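PDB 2QJ8: Mlr6093 protein from Mesorhizobium loti, which probably acts as a zinc-dependent hydrolase of the aspartoacylase family, cleaving amide or ester bonds. Local coordinates for residues Thr165-Ile170 with Gly199-Cys204. Sequence-based numbering, arbitrary orientation. Where two conformers were deposited one is given.
Sequences TKTVSI and GKTFIC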
loop_
_atom_site.group_PDB
_atom_site.type_symbol
_atom_site.label_atom_id
_atom_site.label_comp_id
_atom_site.label_asym_id
_atom_site.label_seq_id
_atom_site.Cartn_x
_atom_site.Cartn_y
_atom_site.Cartn_z
ATOM N N THR A 165 29.545 -15.577 5.185
ATOM C CA THR A 165 29.524 -16.586 4.120
ATOM C C THR A 165 28.387 -17.607 4.301
ATOM O O THR A 165 27.676 -17.940 3.341
ATOM C CB THR A 165 30.869 -17.330 4.068
ATOM O OG1 THR A 165 31.935 -16.376 4.051
ATOM C CG2 THR A 165 30.962 -18.223 2.836
ATOM N N LYS A 166 28.236 -18.109 5.521
ATOM C CA LYS A 166 27.180 -19.053 5.826
ATOM C C LYS A 166 25.804 -18.438 5.591
ATOM O O LYS A 166 24.969 -19.044 4.922
ATOM C CB LYS A 166 27.277 -19.526 7.271
ATOM C CG LYS A 166 26.238 -20.586 7.706
ATOM C CD LYS A 166 26.493 -20.962 9.151
ATOM C CE LYS A 166 25.528 -21.989 9.662
ATOM N NZ LYS A 166 25.827 -22.260 11.103
ATOM N N THR A 167 25.576 -17.252 6.152
ATOM C CA THR A 167 24.276 -16.592 6.039
ATOM C C THR A 167 23.943 -16.240 4.590
ATOM O O THR A 167 22.820 -16.467 4.172
ATOM C CB THR A 167 24.166 -15.337 6.932
ATOM O OG1 THR A 167 24.228 -15.734 8.314
ATOM C CG2 THR A 167 22.845 -14.603 6.668
ATOM N N VAL A 168 24.922 -15.730 3.841
ATOM C CA VAL A 168 24.724 -15.360 2.443
ATOM C C VAL A 168 24.429 -16.611 1.609
ATOM O O VAL A 168 23.539 -16.573 0.792
ATOM C CB VAL A 168 25.937 -14.551 1.882
ATOM C CG1 VAL A 168 25.866 -14.410 0.383
ATOM C CG2 VAL A 168 26.018 -13.175 2.550
ATOM N N SER A 169 25.121 -17.718 1.857
ATOM C CA SER A 169 24.861 -18.969 1.129
ATOM C C SER A 169 23.450 -19.510 1.360
ATOM O O SER A 169 22.759 -19.881 0.400
ATOM C CB SER A 169 25.879 -20.033 1.493
ATOM O OG SER A 169 27.159 -19.632 1.021
ATOM N N ILE A 170 23.040 -19.541 2.623
ATOM C CA ILE A 170 21.692 -19.963 2.987
ATOM C C ILE A 170 20.642 -19.068 2.290
ATOM O O ILE A 170 19.696 -19.588 1.702
ATOM C CB ILE A 170 21.457 -19.995 4.512
ATOM C CG1 ILE A 170 22.347 -21.061 5.178
ATOM C CG2 ILE A 170 19.967 -20.322 4.791
ATOM C CD1 ILE A 170 22.293 -21.094 6.737
ATOM N N GLY A 199 25.589 -14.804 17.484
ATOM C CA GLY A 199 26.299 -15.536 16.451
ATOM C C GLY A 199 25.446 -16.503 15.676
ATOM O O GLY A 199 25.916 -17.575 15.286
ATOM N N LYS A 200 24.200 -16.108 15.437
ATOM C CA LYS A 200 23.212 -16.911 14.748
ATOM C C LYS A 200 22.984 -16.463 13.301
ATOM O O LYS A 200 23.491 -15.408 12.823
ATOM C CB LYS A 200 21.898 -16.905 15.571
ATOM C CG LYS A 200 22.039 -17.708 16.891
ATOM C CD LYS A 200 20.783 -17.662 17.777
ATOM C CE LYS A 200 21.026 -18.399 19.112
ATOM N NZ LYS A 200 19.839 -18.286 20.015
ATOM N N THR A 201 22.271 -17.326 12.584
ATOM C CA THR A 201 21.877 -17.082 11.190
ATOM C C THR A 201 20.583 -16.298 11.238
ATOM O O THR A 201 19.608 -16.763 11.797
ATOM C CB THR A 201 21.694 -18.385 10.443
ATOM O OG1 THR A 201 22.952 -19.050 10.433
ATOM C CG2 THR A 201 21.201 -18.140 8.970
ATOM N N PHE A 202 20.613 -15.050 10.770
ATOM C CA PHE A 202 19.428 -14.213 10.737
ATOM C C PHE A 202 19.140 -13.873 9.280
ATOM O O PHE A 202 19.994 -13.267 8.619
ATOM C CB PHE A 202 19.664 -12.960 11.563
ATOM C CG PHE A 202 18.494 -12.009 11.611
ATOM C CD1 PHE A 202 17.182 -12.470 11.831
ATOM C CD2 PHE A 202 18.705 -10.637 11.521
ATOM C CE1 PHE A 202 16.109 -11.602 11.906
ATOM C CE2 PHE A 202 17.624 -9.742 11.608
ATOM C CZ PHE A 202 16.318 -10.233 11.794
ATOM N N ILE A 203 17.956 -14.271 8.803
ATOM C CA ILE A 203 17.516 -14.084 7.412
ATOM C C ILE A 203 16.241 -13.232 7.369
ATOM O O ILE A 203 15.285 -13.486 8.086
ATOM C CB ILE A 203 17.391 -15.455 6.691
ATOM C CG1 ILE A 203 18.793 -16.055 6.524
ATOM C CG2 ILE A 203 16.795 -15.320 5.337
ATOM C CD1 ILE A 203 18.777 -17.421 5.956
ATOM N N CYS A 204 16.289 -12.174 6.552
ATOM C CA CYS A 204 15.212 -11.223 6.417
ATOM C C CYS A 204 14.703 -11.206 4.972
ATOM O O CYS A 204 15.425 -10.764 4.081
ATOM C CB CYS A 204 15.772 -9.867 6.839
ATOM S SG CYS A 204 14.575 -8.616 7.083
HETATM O O HOH W 1 23.378 -14.123 10.287
HETATM O O HOH W 2 25.285 -17.684 9.890
#
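Ile170 and Ile203 make the tight part of this contact: CG2 of Ile170 lies 3.3 Å from CD1 of Ile203, closer than usual for two methyls, and the two side chains cross at about a right angle. The extended chi2 of Ile170, 175°, sends its CD1 out to meet CG2 of Thr201 tip to tip at 3.9 Å. Thr167 slides past Thr201 in the opposite direction, and its CG2 rests 3.7 Å from the carbonyl O of Phe202.

Toward Lys166 the interface becomes looser and wet. The Thr167 and Thr201 hydroxyls do not bond directly; one water joins them, 2.7 Å from Thr167 OG1 and 2.8 Å from Thr201 OG1. A second water links Thr167 OG1 to the backbone where the strand begins, donating to Lys200 O and accepting from Phe202 N. The extended Lys166 chain only skirts this side, bringing CE near Thr201 OG1.

The axes of 165-170 and 201-204 cross at -39°, 8.5 Å apart at closest, where helix 161-172 packs on strand 201-208 of the catalytic domain. The strand runs between parallel 136-144 and antiparallel 152-155, while Phe202, pointing away from the helix, packs against helix 190-197.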